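PDB 5MMD: metallo-beta-lactamase 1 from Acinetobacter baumannii, which probably hydrolyses beta-lactam antibiotics to substituted beta-amino acids, using zinc, as a class B metallo-beta-lactamase. Local coordinates for residues A85-L90 with G111-R116; C159-L164 with K195-G200. All coordinates share one frame; numbering follows the deposited sequence.

In the fold
Along the chain the two contacts come in series: interaction 1 closes before interaction 2 opens. Their centres lie about 24 Å apart, on opposite sides of the chain's centre, and their nearest atoms are about 11 Å apart. Interaction 1 packs beside the seven-stranded sheet, where helix 87-92 meets the loop leading into its edge strand 117-119. Interaction 2 belongs to the second sheet, joining the loop after strand 154-158 to the edge strand 196-199. The two sheets are those of the metallo-beta-lactamase fold. Interaction 2 holds zinc ligand C159, whereas interaction 1 is peripheral packing, with the I87 side chain about 13 Å from a bound zinc ion.

Interaction 1 (A85-L90 with G111-R116); sequences AGIKWL and GKEQAR
K88 and E113 cross at about a right angle where the start of helix 87-92 meets the loop between helix 101-109 and strand 117-119. The contact is made by the aliphatic parts of both residues: CG of E113 lies 3.7 Å from CA of K88 and 3.9 Å from its CB. E113 has CG anti to its backbone N (chi1 -179°), which carries the chain across to the helix, and a bend at chi2 (86°) sets the carboxylate beside the K88 backbone. The K88 chain runs out from the helix; its bend at chi3 (-88°) brings CE to 4.1 Å from OE1 of E113, but NZ points on past and stays 5.2 Å from that oxygen, too far for a salt bridge.

One helix position earlier, I87 points toward the loop and presents its two branches differently. CG2 comes up against the peptide after Q114, 3.6 Å from O of Q114, and also touches CA of A115 and CG of E113. The other branch ends in CD1, which approaches CB of A115 more loosely at 4.5 Å. Behind this pair T97 touches both I87 and A115, so the contact rests on strand 97-100, the neighbour of edge strand 117-119.

ND2 of N91, one turn along the same helix from I87, hydrogen-bonds to both OE2 of E113 and O of Q114. A water that donates to O of K88 at 2.9 Å reaches OE2 of E113 only weakly. Between the two segments the chemistry is thus almost wholly van der Waals, with K88 and E113 contributing carbon rather than paired charge; any attraction between their charges is probably modest, and N91 supplies direct polar ties from helix to loop.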
# COMPACT_ATOMS: atom_id res chain seq x y z
N ALA A 85 6.23 -7.76 4.50
CA ALA A 85 7.33 -8.72 4.66
C ALA A 85 8.48 -8.13 5.43
O ALA A 85 9.22 -8.85 6.10
CB ALA A 85 7.84 -9.27 3.29
N GLY A 86 8.68 -6.82 5.31
CA GLY A 86 9.85 -6.21 5.91
C GLY A 86 9.65 -5.68 7.31
O GLY A 86 10.61 -5.15 7.89
N ILE A 87 8.45 -5.81 7.86
CA ILE A 87 8.18 -5.27 9.19
C ILE A 87 9.13 -5.81 10.26
O ILE A 87 9.65 -5.02 11.06
CB ILE A 87 6.76 -5.52 9.64
CG1 ILE A 87 5.84 -4.63 8.82
CG2 ILE A 87 6.66 -5.20 11.17
CD1 ILE A 87 4.41 -4.75 9.09
N LYS A 88 9.40 -7.11 10.27
CA LYS A 88 10.32 -7.69 11.22
C LYS A 88 11.71 -7.10 11.11
O LYS A 88 12.32 -6.74 12.13
CB LYS A 88 10.41 -9.22 11.07
CG LYS A 88 11.42 -9.85 12.04
CD LYS A 88 11.62 -11.33 11.84
CE LYS A 88 10.62 -12.16 12.63
NZ LYS A 88 10.94 -13.61 12.53
N TRP A 89 12.22 -6.99 9.89
CA TRP A 89 13.56 -6.46 9.71
C TRP A 89 13.60 -5.00 10.19
O TRP A 89 14.53 -4.60 10.87
CB TRP A 89 14.01 -6.58 8.25
CG TRP A 89 15.40 -6.09 8.05
CD1 TRP A 89 16.57 -6.81 8.17
CD2 TRP A 89 15.77 -4.77 7.72
NE1 TRP A 89 17.65 -5.98 7.92
CE2 TRP A 89 17.18 -4.73 7.64
CE3 TRP A 89 15.06 -3.60 7.50
CZ2 TRP A 89 17.89 -3.57 7.35
CZ3 TRP A 89 15.77 -2.43 7.21
CH2 TRP A 89 17.17 -2.43 7.15
N LEU A 90 12.56 -4.24 9.90
CA LEU A 90 12.53 -2.82 10.23
C LEU A 90 12.45 -2.66 11.76
O LEU A 90 13.14 -1.81 12.34
CB LEU A 90 11.35 -2.15 9.56
CG LEU A 90 11.35 -1.96 8.05
CD1 LEU A 90 9.96 -1.51 7.58
CD2 LEU A 90 12.41 -0.96 7.66
N GLY A 111 0.20 -15.48 13.66
CA GLY A 111 1.52 -15.79 14.17
C GLY A 111 2.66 -14.94 13.62
O GLY A 111 3.85 -15.29 13.71
N LYS A 112 2.29 -13.79 13.06
CA LYS A 112 3.23 -12.92 12.37
C LYS A 112 3.67 -11.73 13.23
O LYS A 112 2.98 -11.32 14.18
CB LYS A 112 2.60 -12.40 11.07
CG LYS A 112 2.38 -13.50 10.00
CD LYS A 112 1.47 -13.02 8.90
CE LYS A 112 1.28 -14.09 7.84
NZ LYS A 112 0.18 -13.65 6.97
N GLU A 113 4.86 -11.23 12.92
CA GLU A 113 5.39 -10.01 13.50
C GLU A 113 4.40 -8.87 13.29
O GLU A 113 3.92 -8.67 12.19
CB GLU A 113 6.74 -9.67 12.85
CG GLU A 113 7.41 -8.42 13.39
CD GLU A 113 8.25 -8.68 14.62
OE1 GLU A 113 8.33 -9.86 15.07
OE2 GLU A 113 8.84 -7.72 15.15
N GLN A 114 4.08 -8.14 14.37
CA GLN A 114 3.24 -6.95 14.29
C GLN A 114 4.03 -5.64 14.07
O GLN A 114 5.21 -5.53 14.45
CB GLN A 114 2.42 -6.79 15.57
CG GLN A 114 1.44 -7.90 15.90
CD GLN A 114 0.78 -7.66 17.26
OE1 GLN A 114 1.44 -7.70 18.31
NE2 GLN A 114 -0.48 -7.28 17.24
N ALA A 115 3.39 -4.64 13.49
CA ALA A 115 3.99 -3.29 13.50
C ALA A 115 4.08 -2.78 14.93
O ALA A 115 3.26 -3.16 15.78
CB ALA A 115 3.17 -2.32 12.66
N ARG A 116 5.04 -1.89 15.19
CA ARG A 116 5.31 -1.40 16.54
C ARG A 116 4.25 -0.41 16.98
O ARG A 116 3.88 -0.39 18.15
CB ARG A 116 6.71 -0.77 16.64
CG ARG A 116 7.82 -1.79 16.90
CD ARG A 116 9.20 -1.20 17.22
NE ARG A 116 9.37 -0.54 18.52
NH1 ARG A 116 9.73 -2.47 19.76
NH2 ARG A 116 9.79 -0.42 20.75
O HOH W 1 12.28 -7.74 14.83

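Interaction 2 (C159-L164 with K195-G200); sequences CFIRSL and KIVVPG. With ZN (zinc ion), chain C.
C159 and G200 meet beside the metal centre of this metallo-beta-lactamase fold, where two chain segments run out from the ends of neighbouring parallel strands, 154-158 and 196-199, and deliver zinc ligands. Metal coordination comes first: SG of C159 binds the zinc ion at 2.4 Å, and a water binds it at 2.1 Å. D82 and H201, the latter directly after G200, complete the protein ligands of this ion. With SG beside its own backbone N (chi1 -54°), the sulfur reaches both the zinc and CA of G200. G200 packs close to this cysteine, its CA 3.8 Å from both N and SG of C159; a CB on G200 would collide with the sulfur.

Apolar packing continues away from the metal. I161 and V197 cross at about a right angle, with CG2 of I161 4.0 Å from CG1 of V197, each branch anti to its own backbone N. The end of I161 turns from the strand toward L210 and T213 of helix 208-223. P199 fits against the loop backbone through one side of its ring: CB faces the peptides on both sides of R162, and CG touches CB of S163 at 4.1 Å.

Polar groups of the loop are bonded outward. R162 N bonds to OG1 of T213, its NE to O of G168, and OG of S163 to OG of S166. Across the contact itself, the nearest approach is that of P199 CB to O of I161, 3.4 Å.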
# COMPACT_ATOMS: atom_id res chain seq x y z
N CYS A 159 -3.67 -2.51 -2.58
CA CYS A 159 -4.30 -3.57 -3.36
C CYS A 159 -5.80 -3.42 -3.36
O CYS A 159 -6.48 -4.16 -4.04
CB CYS A 159 -3.87 -4.91 -2.84
SG CYS A 159 -2.09 -4.98 -2.82
N PHE A 160 -6.29 -2.42 -2.63
CA PHE A 160 -7.68 -1.99 -2.69
C PHE A 160 -8.03 -1.43 -4.06
O PHE A 160 -9.23 -1.35 -4.43
CB PHE A 160 -7.94 -0.92 -1.61
CG PHE A 160 -9.33 -0.33 -1.64
CD1 PHE A 160 -10.41 -1.08 -1.22
CD2 PHE A 160 -9.55 0.98 -2.07
CE1 PHE A 160 -11.69 -0.56 -1.23
CE2 PHE A 160 -10.83 1.51 -2.07
CZ PHE A 160 -11.91 0.73 -1.65
N ILE A 161 -7.01 -0.97 -4.77
CA ILE A 161 -7.20 -0.33 -6.08
C ILE A 161 -6.52 -1.16 -7.12
O ILE A 161 -5.36 -1.53 -6.97
CB ILE A 161 -6.65 1.16 -6.12
CG1 ILE A 161 -7.42 2.06 -5.15
CG2 ILE A 161 -6.69 1.71 -7.56
CD1 ILE A 161 -8.95 2.05 -5.37
N ARG A 162 -7.25 -1.47 -8.19
CA ARG A 162 -6.72 -2.24 -9.31
C ARG A 162 -6.19 -1.37 -10.43
O ARG A 162 -6.71 -0.28 -10.70
CB ARG A 162 -7.81 -3.15 -9.86
CG ARG A 162 -8.35 -4.13 -8.80
CD ARG A 162 -7.29 -5.15 -8.38
NE ARG A 162 -7.04 -6.10 -9.49
CZ ARG A 162 -6.02 -6.95 -9.56
NH1 ARG A 162 -5.10 -7.03 -8.59
NH2 ARG A 162 -5.95 -7.76 -10.60
N SER A 163 -5.17 -1.88 -11.10
CA SER A 163 -4.59 -1.20 -12.25
C SER A 163 -5.56 -1.20 -13.42
O SER A 163 -6.42 -2.11 -13.57
CB SER A 163 -3.27 -1.87 -12.66
OG SER A 163 -3.55 -3.11 -13.25
N LEU A 164 -5.44 -0.19 -14.28
CA LEU A 164 -6.35 -0.08 -15.41
C LEU A 164 -6.25 -1.29 -16.34
O LEU A 164 -7.19 -1.58 -17.08
CB LEU A 164 -6.10 1.18 -16.23
CG LEU A 164 -6.90 2.45 -15.94
CD1 LEU A 164 -6.61 3.42 -17.11
CD2 LEU A 164 -8.39 2.21 -15.78
N LYS A 195 -4.43 13.17 -8.63
CA LYS A 195 -3.73 13.38 -9.91
C LYS A 195 -3.03 12.14 -10.37
O LYS A 195 -2.98 11.79 -11.59
CB LYS A 195 -2.72 14.51 -9.76
CG LYS A 195 -3.35 15.89 -9.77
CE LYS A 195 -2.73 18.36 -10.00
NZ LYS A 195 -2.48 18.92 -8.64
N ILE A 196 -2.46 11.46 -9.39
CA ILE A 196 -1.84 10.16 -9.56
C ILE A 196 -2.44 9.15 -8.58
O ILE A 196 -2.60 9.42 -7.37
CB ILE A 196 -0.33 10.21 -9.32
CG1 ILE A 196 0.33 11.22 -10.27
CG2 ILE A 196 0.26 8.81 -9.39
CD1 ILE A 196 1.85 11.23 -10.17
N VAL A 197 -2.79 8.00 -9.11
CA VAL A 197 -3.24 6.88 -8.29
C VAL A 197 -2.31 5.69 -8.52
O VAL A 197 -2.00 5.32 -9.67
CB VAL A 197 -4.67 6.53 -8.60
CG1 VAL A 197 -5.09 5.36 -7.75
CG2 VAL A 197 -5.58 7.73 -8.34
N VAL A 198 -1.85 5.11 -7.42
CA VAL A 198 -0.88 4.03 -7.41
C VAL A 198 -1.57 2.76 -6.90
O VAL A 198 -1.97 2.70 -5.73
CB VAL A 198 0.32 4.38 -6.51
CG1 VAL A 198 1.35 3.23 -6.45
CG2 VAL A 198 0.97 5.66 -6.95
N PRO A 199 -1.73 1.75 -7.78
CA PRO A 199 -2.36 0.51 -7.36
C PRO A 199 -1.35 -0.34 -6.60
O PRO A 199 -0.16 -0.05 -6.71
CB PRO A 199 -2.76 -0.13 -8.69
CG PRO A 199 -1.63 0.26 -9.61
CD PRO A 199 -1.29 1.69 -9.19
N GLY A 200 -1.80 -1.35 -5.85
CA GLY A 200 -0.88 -2.22 -5.12
C GLY A 200 -0.04 -3.08 -6.03
O GLY A 200 1.09 -3.45 -5.69
ZN ZN C . -1.24 -7.18 -2.87
O HOH W 2 -2.08 -8.61 -1.63